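Side-chain contacts in Ydr267cp (Saccharomyces cerevisiae, PDB 2HES), which serves as an essential seven-bladed WD40 propeller component of the cytosolic iron-sulfur protein assembly machinery, required for maturation of extramitochondrial iron-sulfur proteins: residues I264-V267 with L273-Y276; V211-S216 with V240-L245; V159-S164 with D185-V190; G230-E233 with Q237-V240. One frame throughout, in Å; residues are numbered along the deposited sequence.

Contact 1. Residues I264-V267 with L273-Y276; sequences IASV and LAVY
Ser266 OG is held by two polar groups: Tyr276 OH lies 2.7 Å from Ser266 OG across the hairpin, and His249 NE2, from the loop that leads into strand 253-258, forms a second hydrogen bond to the same oxygen. With chi1 at 64°, Ser266 sets OG between its own backbone N and carbonyl carbon, beside the edge of the phenol ring, where it is 3.3 Å from Tyr276 CE2. That same edge runs along residues 264-267: Tyr276 CD2 is 3.3 Å from Ile264 O, and Ile264 CG2 packs 3.8 Å from Tyr276 CD2. The backbones are regular antiparallel partners, in which Tyr276 N donates to Ile264 O (2.9 Å) and Ser266 N to Ala274 O (2.9 Å). On the sheet face of Ala265 and Val275, Val267 CG1 meets Leu273 CD1 at 3.7 Å, next to strand 312-316 of the following blade. The His-Ser-aromatic network belongs to the WD repeat, with Tyr276 standing where the motif usually has tryptophan. A phenylalanine in place of Tyr276 would probably keep the ring edge on Ile264 but leave Ser266 OG without one of its two mates. Since every residue here is buried, Tyr276 OH and His249 NE2 probably offset the cost of burying Ser266 OG and tie the hairpin to the loop that carries His249.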
loop_
_atom_site.group_PDB
_atom_site.type_symbol
_atom_site.label_atom_id
_atom_site.label_comp_id
_atom_site.label_asym_id
_atom_site.label_seq_id
_atom_site.Cartn_x
_atom_site.Cartn_y
_atom_site.Cartn_z
ATOM N N ILE A 264 -4.202 11.694 7.336
ATOM C CA ILE A 264 -3.529 10.395 7.423
ATOM C C ILE A 264 -4.463 9.449 8.215
ATOM O O ILE A 264 -5.058 9.861 9.210
ATOM C CB ILE A 264 -2.143 10.496 8.156
ATOM C CG1 ILE A 264 -1.155 11.294 7.300
ATOM C CG2 ILE A 264 -1.551 9.091 8.471
ATOM C CD1 ILE A 264 0.164 11.562 8.019
ATOM N N ALA A 265 -4.564 8.214 7.762
ATOM C CA ALA A 265 -5.181 7.122 8.535
ATOM C C ALA A 265 -4.157 6.061 8.902
ATOM O O ALA A 265 -3.253 5.741 8.095
ATOM C CB ALA A 265 -6.328 6.506 7.709
ATOM N N SER A 266 -4.257 5.511 10.119
ATOM C CA SER A 266 -3.414 4.379 10.498
ATOM C C SER A 266 -4.246 3.237 11.100
ATOM O O SER A 266 -5.318 3.478 11.671
ATOM C CB SER A 266 -2.322 4.800 11.490
ATOM O OG SER A 266 -2.890 5.258 12.730
ATOM N N VAL A 267 -3.756 2.024 10.917
ATOM C CA VAL A 267 -4.345 0.853 11.578
ATOM C C VAL A 267 -3.316 -0.058 12.167
ATOM O O VAL A 267 -2.210 -0.241 11.616
ATOM C CB VAL A 267 -5.312 0.045 10.624
ATOM C CG1 VAL A 267 -6.456 0.902 10.176
ATOM C CG2 VAL A 267 -4.540 -0.587 9.430
ATOM N N LEU A 273 -8.355 2.125 14.505
ATOM C CA LEU A 273 -8.307 2.971 13.321
ATOM C C LEU A 273 -8.281 4.423 13.784
ATOM O O LEU A 273 -9.236 4.912 14.451
ATOM C CB LEU A 273 -9.563 2.737 12.454
ATOM C CG LEU A 273 -9.890 3.718 11.321
ATOM C CD1 LEU A 273 -8.788 3.714 10.267
ATOM C CD2 LEU A 273 -11.231 3.404 10.668
ATOM N N ALA A 274 -7.227 5.144 13.414
ATOM C CA ALA A 274 -7.102 6.558 13.757
ATOM C C ALA A 274 -6.956 7.406 12.510
ATOM O O ALA A 274 -6.395 6.934 11.502
ATOM C CB ALA A 274 -5.902 6.780 14.656
ATOM N N VAL A 275 -7.437 8.643 12.605
ATOM C CA VAL A 275 -7.281 9.668 11.574
ATOM C C VAL A 275 -6.615 10.873 12.215
ATOM O O VAL A 275 -6.984 11.256 13.328
ATOM C CB VAL A 275 -8.652 10.078 10.949
ATOM C CG1 VAL A 275 -8.486 11.147 9.858
ATOM C CG2 VAL A 275 -9.349 8.824 10.405
ATOM N N TYR A 276 -5.691 11.485 11.480
ATOM C CA TYR A 276 -4.900 12.640 11.943
ATOM C C TYR A 276 -5.010 13.811 10.980
ATOM O O TYR A 276 -5.065 13.623 9.754
ATOM C CB TYR A 276 -3.425 12.258 12.025
ATOM C CG TYR A 276 -3.123 10.939 12.655
ATOM C CD1 TYR A 276 -2.776 10.850 14.013
ATOM C CD2 TYR A 276 -3.164 9.749 11.904
ATOM C CE1 TYR A 276 -2.444 9.617 14.583
ATOM C CE2 TYR A 276 -2.836 8.508 12.471
ATOM C CZ TYR A 276 -2.519 8.440 13.813
ATOM O OH TYR A 276 -2.173 7.224 14.362
#

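Contact 2. Residues V211-S216 with V240-L245; sequences VFRLCS and VCEAIL
Arg213 NH1 donates to Glu242 OE2 at 2.9 Å, a salt-bridge bond. The acceptor lies close to the guanidinium plane, at the group's edge, whereas NH1 meets OE2 on its syn side but 34° out of the carboxylate plane; the two flat groups are turned 62° apart. Arg213 CD also comes within 3.2 Å of Glu242 OE2, so the carboxylate oxygen sits against the bend of the arginine chain (chi3 -65°) as well as against its end. In this four-stranded propeller blade the pair reaches across strand 223-231, with 9.3 Å between Arg213 CA and Glu242 CA. A classic beta bulge, in which Glu242 and Ala243 both face Val225, interrupts the regular pairing of the outermost strand at the very residue that reaches over. The guanidinium has further acidic partners: NH1 also bridges to Glu278 of the next blade, and NE to Asp206. A leucine in place of Arg213 would probably leave three carboxylates, those of Glu242, Glu278 and Asp206, without their shared positive mate. Trp258, on strand 253-258 of the next blade, packs against the Arg213 side chain.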
loop_
_atom_site.group_PDB
_atom_site.type_symbol
_atom_site.label_atom_id
_atom_site.label_comp_id
_atom_site.label_asym_id
_atom_site.label_seq_id
_atom_site.Cartn_x
_atom_site.Cartn_y
_atom_site.Cartn_z
ATOM N N VAL A 211 6.841 19.990 -3.326
ATOM C CA VAL A 211 7.914 19.157 -2.773
ATOM C C VAL A 211 7.349 18.060 -1.868
ATOM O O VAL A 211 6.273 18.206 -1.263
ATOM C CB VAL A 211 8.988 20.006 -2.063
ATOM C CG1 VAL A 211 9.617 21.009 -3.086
ATOM C CG2 VAL A 211 8.361 20.736 -0.850
ATOM N N PHE A 212 8.107 16.974 -1.733
ATOM C CA PHE A 212 7.531 15.688 -1.283
ATOM C C PHE A 212 7.541 15.497 0.221
ATOM O O PHE A 212 8.432 15.973 0.913
ATOM C CB PHE A 212 8.316 14.498 -1.874
ATOM C CG PHE A 212 8.756 14.700 -3.302
ATOM C CD1 PHE A 212 7.818 14.892 -4.330
ATOM C CD2 PHE A 212 10.118 14.708 -3.613
ATOM C CE1 PHE A 212 8.233 15.082 -5.638
ATOM C CE2 PHE A 212 10.555 14.894 -4.952
ATOM C CZ PHE A 212 9.595 15.089 -5.947
ATOM N N ARG A 213 6.541 14.763 0.711
ATOM C CA ARG A 213 6.613 14.206 2.085
ATOM C C ARG A 213 6.069 12.791 2.049
ATOM O O ARG A 213 5.444 12.387 1.052
ATOM C CB ARG A 213 5.788 15.023 3.085
ATOM C CG ARG A 213 6.302 16.446 3.253
ATOM C CD ARG A 213 5.644 17.071 4.490
ATOM N NE ARG A 213 4.193 17.213 4.302
ATOM C CZ ARG A 213 3.378 17.735 5.209
ATOM N NH1 ARG A 213 3.860 18.170 6.387
ATOM N NH2 ARG A 213 2.086 17.845 4.948
ATOM N N LEU A 214 6.337 12.041 3.111
ATOM C CA LEU A 214 5.890 10.638 3.147
ATOM C C LEU A 214 5.531 10.291 4.589
ATOM O O LEU A 214 6.237 10.766 5.490
ATOM C CB LEU A 214 7.064 9.743 2.696
ATOM C CG LEU A 214 6.865 8.249 2.680
ATOM C CD1 LEU A 214 6.619 7.842 1.239
ATOM C CD2 LEU A 214 8.063 7.490 3.284
ATOM N N CYS A 215 4.475 9.493 4.821
ATOM C CA CYS A 215 4.285 8.954 6.187
ATOM C C CYS A 215 4.545 7.465 6.189
ATOM O O CYS A 215 4.395 6.759 5.156
ATOM C CB CYS A 215 2.888 9.256 6.722
ATOM S SG CYS A 215 1.520 8.475 5.765
ATOM N N SER A 216 4.984 6.962 7.322
ATOM C CA SER A 216 5.322 5.523 7.423
ATOM C C SER A 216 4.899 4.972 8.788
ATOM O O SER A 216 4.902 5.693 9.791
ATOM C CB SER A 216 6.833 5.282 7.246
ATOM O OG SER A 216 7.575 6.028 8.235
ATOM N N VAL A 240 14.396 14.326 6.134
ATOM C CA VAL A 240 14.414 14.224 7.629
ATOM C C VAL A 240 13.039 13.806 8.112
ATOM O O VAL A 240 12.088 13.991 7.397
ATOM C CB VAL A 240 14.811 15.541 8.346
ATOM C CG1 VAL A 240 16.258 15.907 7.953
ATOM C CG2 VAL A 240 13.734 16.696 8.104
ATOM N N CYS A 241 12.953 13.208 9.309
ATOM C CA CYS A 241 11.658 12.928 9.906
ATOM C C CYS A 241 11.224 14.232 10.573
ATOM O O CYS A 241 11.936 14.738 11.479
ATOM C CB CYS A 241 11.800 11.826 10.962
ATOM S SG CYS A 241 10.241 11.629 11.790
ATOM N N GLU A 242 10.153 14.829 10.075
ATOM C CA GLU A 242 9.713 16.102 10.637
ATOM C C GLU A 242 8.758 15.995 11.804
ATOM O O GLU A 242 8.641 16.922 12.571
ATOM C CB GLU A 242 9.069 16.913 9.544
ATOM C CG GLU A 242 7.677 16.601 9.303
ATOM C CD GLU A 242 6.987 17.739 8.551
ATOM O OE1 GLU A 242 7.013 18.913 8.936
ATOM O OE2 GLU A 242 6.469 17.439 7.518
ATOM N N ALA A 243 8.086 14.849 11.962
ATOM C CA ALA A 243 7.119 14.700 13.057
ATOM C C ALA A 243 6.915 13.252 13.350
ATOM O O ALA A 243 7.015 12.443 12.434
ATOM C CB ALA A 243 5.801 15.260 12.629
ATOM N N ILE A 244 6.579 12.954 14.603
ATOM C CA ILE A 244 5.984 11.652 14.967
ATOM C C ILE A 244 4.534 11.957 15.383
ATOM O O ILE A 244 4.284 12.856 16.225
ATOM C CB ILE A 244 6.807 10.922 16.072
ATOM C CG1 ILE A 244 8.185 10.490 15.526
ATOM C CG2 ILE A 244 6.086 9.660 16.497
ATOM C CD1 ILE A 244 9.187 9.999 16.610
ATOM N N LEU A 245 3.559 11.245 14.796
ATOM C CA LEU A 245 2.146 11.567 15.090
ATOM C C LEU A 245 1.797 11.253 16.543
ATOM O O LEU A 245 2.467 10.424 17.182
ATOM C CB LEU A 245 1.179 10.833 14.141
ATOM C CG LEU A 245 1.456 11.034 12.644
ATOM C CD1 LEU A 245 0.338 10.410 11.823
ATOM C CD2 LEU A 245 1.567 12.490 12.338
#

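Contact 3. Residues V159-S164 with D185-V190; sequences VIWHPS and DDWECV
Within one blade of the WD40 propeller, Trp161, on the first strand, 156-161, and Trp187, on the last, 186-193, meet through their ring ends. The residues are far apart in the backbone, 13.5 Å from Trp161 CA to Trp187 CA, and only the six-membered rings bridge the gap. Their planes stand at 86° and their centroids are 5.3 Å apart, yet the approach is oblique. At the Trp161 ring, Trp187 CH2 and CZ2 arrive at the edge, close to its plane. The touching atoms are few: Trp161 CZ3 lies 3.2 Å from Trp187 CH2, a tight carbon-carbon approach, and Trp161 CH2 lies 3.5 Å from that same Trp187 CH2. In both residues CG is anti to the carbonyl carbon, and chi2 near a right angle (79° in Trp161, 89° in Trp187) sets each indole plane roughly perpendicular to its CA-CB-CG plane.

Both indoles also pack on the preceding blade, Trp161 on Tyr121 and Ala123 of strand 121-126, Trp187 on Ile146, Ser147 and Leu149 of strand 144-149. The pair thus fills the buried interface between two blades largely with carbon, while Trp161 NE1 makes a weak hydrogen bond to Ala114 O. Just beyond Trp161 the chain turns, and there Ser164 N donates to His162 ND1 at 3.1 Å while Pro163 CD sits over one face of the imidazole, towards its rim.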
loop_
_atom_site.group_PDB
_atom_site.type_symbol
_atom_site.label_atom_id
_atom_site.label_comp_id
_atom_site.label_asym_id
_atom_site.label_seq_id
_atom_site.Cartn_x
_atom_site.Cartn_y
_atom_site.Cartn_z
ATOM N N VAL A 159 5.778 -1.545 -1.189
ATOM C CA VAL A 159 6.193 -0.546 -2.198
ATOM C C VAL A 159 5.006 0.362 -2.520
ATOM O O VAL A 159 3.841 -0.080 -2.514
ATOM C CB VAL A 159 6.708 -1.208 -3.530
ATOM C CG1 VAL A 159 8.081 -1.658 -3.350
ATOM C CG2 VAL A 159 5.823 -2.382 -3.950
ATOM N N ILE A 160 5.289 1.638 -2.788
ATOM C CA ILE A 160 4.270 2.569 -3.232
ATOM C C ILE A 160 4.928 3.657 -4.034
ATOM O O ILE A 160 6.065 4.046 -3.759
ATOM C CB ILE A 160 3.399 3.132 -2.084
ATOM C CG1 ILE A 160 2.084 3.719 -2.618
ATOM C CG2 ILE A 160 4.236 4.127 -1.200
ATOM C CD1 ILE A 160 1.065 3.952 -1.530
ATOM N N TRP A 161 4.255 4.068 -5.109
ATOM C CA TRP A 161 4.732 5.215 -5.864
ATOM C C TRP A 161 4.075 6.526 -5.464
ATOM O O TRP A 161 2.906 6.558 -5.018
ATOM C CB TRP A 161 4.461 5.010 -7.374
ATOM C CG TRP A 161 5.084 3.806 -7.956
ATOM C CD1 TRP A 161 4.644 2.488 -7.861
ATOM C CD2 TRP A 161 6.218 3.768 -8.832
ATOM N NE1 TRP A 161 5.452 1.658 -8.591
ATOM C CE2 TRP A 161 6.431 2.408 -9.190
ATOM C CE3 TRP A 161 7.070 4.750 -9.354
ATOM C CZ2 TRP A 161 7.486 2.006 -10.024
ATOM C CZ3 TRP A 161 8.144 4.348 -10.137
ATOM C CH2 TRP A 161 8.336 2.985 -10.478
ATOM N N HIS A 162 4.822 7.619 -5.676
ATOM C CA HIS A 162 4.286 8.967 -5.555
ATOM C C HIS A 162 3.055 9.139 -6.507
ATOM O O HIS A 162 2.996 8.447 -7.523
ATOM C CB HIS A 162 5.412 9.949 -5.871
ATOM C CG HIS A 162 5.061 11.382 -5.610
ATOM N ND1 HIS A 162 4.432 12.192 -6.539
ATOM C CD2 HIS A 162 5.241 12.148 -4.505
ATOM C CE1 HIS A 162 4.251 13.386 -6.013
ATOM N NE2 HIS A 162 4.704 13.377 -4.772
ATOM N N PRO A 163 2.077 10.004 -6.158
ATOM C CA PRO A 163 0.864 10.152 -6.970
ATOM C C PRO A 163 1.096 10.674 -8.391
ATOM O O PRO A 163 0.211 10.448 -9.250
ATOM C CB PRO A 163 -0.006 11.133 -6.162
ATOM C CG PRO A 163 0.976 11.870 -5.270
ATOM C CD PRO A 163 1.985 10.790 -4.921
ATOM N N SER A 164 2.239 11.328 -8.609
ATOM C CA SER A 164 2.525 12.091 -9.867
ATOM C C SER A 164 4.006 12.229 -10.279
ATOM O O SER A 164 4.345 12.970 -11.228
ATOM C CB SER A 164 2.000 13.504 -9.731
ATOM O OG SER A 164 2.771 14.186 -8.761
ATOM N N ASP A 185 16.040 5.447 -16.860
ATOM C CA ASP A 185 15.859 4.022 -16.527
ATOM C C ASP A 185 16.965 3.407 -15.664
ATOM O O ASP A 185 16.862 2.238 -15.278
ATOM C CB ASP A 185 15.601 3.174 -17.783
ATOM C CG ASP A 185 14.605 3.823 -18.735
ATOM O OD1 ASP A 185 13.433 3.377 -18.765
ATOM O OD2 ASP A 185 14.999 4.783 -19.451
ATOM N N ASP A 186 18.009 4.181 -15.371
ATOM C CA ASP A 186 18.972 3.811 -14.336
ATOM C C ASP A 186 18.313 4.102 -12.991
ATOM O O ASP A 186 18.465 5.213 -12.493
ATOM C CB ASP A 186 20.248 4.651 -14.449
ATOM C CG ASP A 186 21.340 4.240 -13.434
ATOM O OD1 ASP A 186 21.121 3.307 -12.622
ATOM O OD2 ASP A 186 22.450 4.844 -13.461
ATOM N N TRP A 187 17.625 3.112 -12.422
ATOM C CA TRP A 187 16.966 3.248 -11.100
ATOM C C TRP A 187 17.963 3.054 -9.977
ATOM O O TRP A 187 18.687 2.050 -9.956
ATOM C CB TRP A 187 15.824 2.211 -10.952
ATOM C CG TRP A 187 14.623 2.583 -11.693
ATOM C CD1 TRP A 187 14.321 2.267 -12.988
ATOM C CD2 TRP A 187 13.550 3.406 -11.213
ATOM N NE1 TRP A 187 13.120 2.848 -13.340
ATOM C CE2 TRP A 187 12.633 3.551 -12.268
ATOM C CE3 TRP A 187 13.290 4.045 -9.994
ATOM C CZ2 TRP A 187 11.462 4.297 -12.138
ATOM C CZ3 TRP A 187 12.124 4.765 -9.864
ATOM C CH2 TRP A 187 11.232 4.894 -10.933
ATOM N N GLU A 188 18.010 3.982 -9.023
ATOM C CA GLU A 188 18.868 3.791 -7.874
ATOM C C GLU A 188 18.242 4.366 -6.639
ATOM O O GLU A 188 17.233 5.064 -6.741
ATOM C CB GLU A 188 20.240 4.397 -8.098
ATOM C CG GLU A 188 20.214 5.839 -8.483
ATOM C CD GLU A 188 21.612 6.347 -8.763
ATOM O OE1 GLU A 188 22.557 5.858 -8.102
ATOM O OE2 GLU A 188 21.763 7.226 -9.634
ATOM N N CYS A 189 18.823 4.049 -5.483
ATOM C CA CYS A 189 18.303 4.529 -4.199
ATOM C C CYS A 189 18.861 5.921 -3.963
ATOM O O CYS A 189 20.087 6.115 -4.037
ATOM C CB CYS A 189 18.728 3.577 -3.050
ATOM S SG CYS A 189 18.155 4.204 -1.491
ATOM N N VAL A 190 17.975 6.901 -3.772
ATOM C CA VAL A 190 18.413 8.290 -3.580
ATOM C C VAL A 190 18.253 8.769 -2.135
ATOM O O VAL A 190 18.731 9.865 -1.755
ATOM C CB VAL A 190 17.722 9.266 -4.569
ATOM C CG1 VAL A 190 18.161 8.887 -5.996
ATOM C CG2 VAL A 190 16.233 9.246 -4.400
#

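Contact 4. Residues G230-E233 with Q237-V240; sequences GDDE and QEWV
The outer hairpin of a propeller blade, strands 223-231 and 237-244, closes here, with Asp231 and Gln237 as its last antiparallel pair. This non-hydrogen-bonded pair has 4.3 Å between Asp231 CA and Gln237 CA. Next to it Glu238 N donates to Gly230 O at 2.8 Å, nearly straight (166°). At the backbone angles of Gly230 a CB would press on the carbonyl oxygen of the residue before.

The side chains of Asp231 and Gln237 run alongside, pointing the same way, with carboxylate and amide planes only 28° apart and Asp231 OD1 3.5 Å from Gln237 CG. Their ends are joined through one water, which donates to Asp231 OD2 at 2.7 Å and accepts from Gln237 NE2 at 3.2 Å. Gln237 CG, anti to its carbonyl carbon (chi1 -66°), starts an extended chain that carries NE2 out to the water. Asp231 OD1 also hydrogen-bonds Tyr228 OH. Beyond the pair, Asp232 CB touches Glu238 OE2 at 3.2 Å, while Asp232 OD1 accepts from the backbone N of both Asp234 and Gln236 and so braces the turn.

This surface end of the blade is acidic: Asp232 OD2 is 4.7 Å from Glu238 OE2, and Asp235 OD1 lies close to Asp231 OD2. Such crowding would be expected to raise the affinity of these carboxylates for protons, an effect that the turn's N-H groups on Asp232, and the tyrosine and water on Asp231, would partly offset.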
loop_
_atom_site.group_PDB
_atom_site.type_symbol
_atom_site.label_atom_id
_atom_site.label_comp_id
_atom_site.label_asym_id
_atom_site.label_seq_id
_atom_site.Cartn_x
_atom_site.Cartn_y
_atom_site.Cartn_z
ATOM N N GLY A 230 15.635 18.652 -0.284
ATOM C CA GLY A 230 16.355 19.010 -1.513
ATOM C C GLY A 230 17.438 17.992 -1.841
ATOM O O GLY A 230 17.762 17.114 -1.024
ATOM N N ASP A 231 17.990 18.109 -3.040
ATOM C CA ASP A 231 19.056 17.202 -3.477
ATOM C C ASP A 231 20.399 17.649 -2.919
ATOM O O ASP A 231 20.588 18.843 -2.678
ATOM C CB ASP A 231 19.099 17.192 -4.991
ATOM C CG ASP A 231 17.976 16.372 -5.599
ATOM O OD1 ASP A 231 17.043 15.934 -4.894
ATOM O OD2 ASP A 231 18.009 16.175 -6.829
ATOM N N ASP A 232 21.301 16.695 -2.660
ATOM C CA ASP A 232 22.639 17.032 -2.264
ATOM C C ASP A 232 23.499 17.166 -3.523
ATOM O O ASP A 232 23.005 17.075 -4.651
ATOM C CB ASP A 232 23.190 16.036 -1.222
ATOM C CG ASP A 232 23.564 14.677 -1.824
ATOM O OD1 ASP A 232 23.476 14.519 -3.068
ATOM O OD2 ASP A 232 23.921 13.783 -1.016
ATOM N N GLU A 233 24.787 17.407 -3.324
ATOM C CA GLU A 233 25.703 17.649 -4.447
ATOM C C GLU A 233 25.834 16.449 -5.393
ATOM O O GLU A 233 26.195 16.603 -6.589
ATOM C CB GLU A 233 27.071 18.080 -3.914
ATOM N N GLN A 237 18.961 12.527 -2.412
ATOM C CA GLN A 237 17.937 13.366 -1.771
ATOM C C GLN A 237 18.152 13.413 -0.286
ATOM O O GLN A 237 18.354 12.369 0.343
ATOM C CB GLN A 237 16.539 12.812 -2.039
ATOM C CG GLN A 237 16.130 12.870 -3.535
ATOM C CD GLN A 237 14.691 12.452 -3.789
ATOM O OE1 GLN A 237 14.010 11.938 -2.898
ATOM N NE2 GLN A 237 14.214 12.682 -5.039
ATOM N N GLU A 238 18.063 14.612 0.275
ATOM C CA GLU A 238 18.138 14.800 1.713
ATOM C C GLU A 238 16.729 14.776 2.255
ATOM O O GLU A 238 15.866 15.491 1.779
ATOM C CB GLU A 238 18.825 16.118 2.043
ATOM C CG GLU A 238 20.186 16.239 1.357
ATOM C CD GLU A 238 21.082 17.312 1.939
ATOM O OE1 GLU A 238 20.671 18.016 2.907
ATOM O OE2 GLU A 238 22.207 17.467 1.410
ATOM N N TRP A 239 16.507 13.947 3.261
ATOM C CA TRP A 239 15.181 13.776 3.836
ATOM C C TRP A 239 15.338 13.734 5.385
ATOM O O TRP A 239 16.358 13.189 5.888
ATOM C CB TRP A 239 14.616 12.471 3.209
ATOM C CG TRP A 239 13.226 12.438 3.058
ATOM C CD1 TRP A 239 12.376 12.522 4.097
ATOM C CD2 TRP A 239 12.389 12.277 1.859
ATOM N NE1 TRP A 239 11.093 12.441 3.665
ATOM C CE2 TRP A 239 11.054 12.298 2.317
ATOM C CE3 TRP A 239 12.623 12.150 0.458
ATOM C CZ2 TRP A 239 9.960 12.175 1.480
ATOM C CZ3 TRP A 239 11.501 12.020 -0.386
ATOM C CH2 TRP A 239 10.188 12.056 0.150
ATOM N N VAL A 240 14.396 14.326 6.134
ATOM C CA VAL A 240 14.414 14.224 7.629
ATOM C C VAL A 240 13.039 13.806 8.112
ATOM O O VAL A 240 12.088 13.991 7.397
ATOM C CB VAL A 240 14.811 15.541 8.346
ATOM C CG1 VAL A 240 16.258 15.907 7.953
ATOM C CG2 VAL A 240 13.734 16.696 8.104
HETATM O O HOH W 1 16.238 14.136 -7.015
#

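How the contacts relate
The contacts occupy three successive four-stranded blades of the WD40 propeller. Contact 3 comes first in the chain, in the blade whose strands run from 156-161 to 186-193; contacts 2 and 4 follow in the next blade, ending on the same strand, where 237-240 runs into 240-245, and contact 1 lies in the third. Contacts 2 and 4 share Val240, their centres 14 Å apart, and Trp239 packs on Phe212. Contact 3 joins contact 4 through a probable hydrogen bond from Gln237 N to Val190 O (2.8 Å), and contact 2 where Phe212 meets His162. Contact 2 touches contact 1 where Leu245 CD1 lies 3.6 Å from Tyr276 CD2. These touches run between successive blades, whereas contacts 1 and 3, with centres 25 Å apart, do not touch.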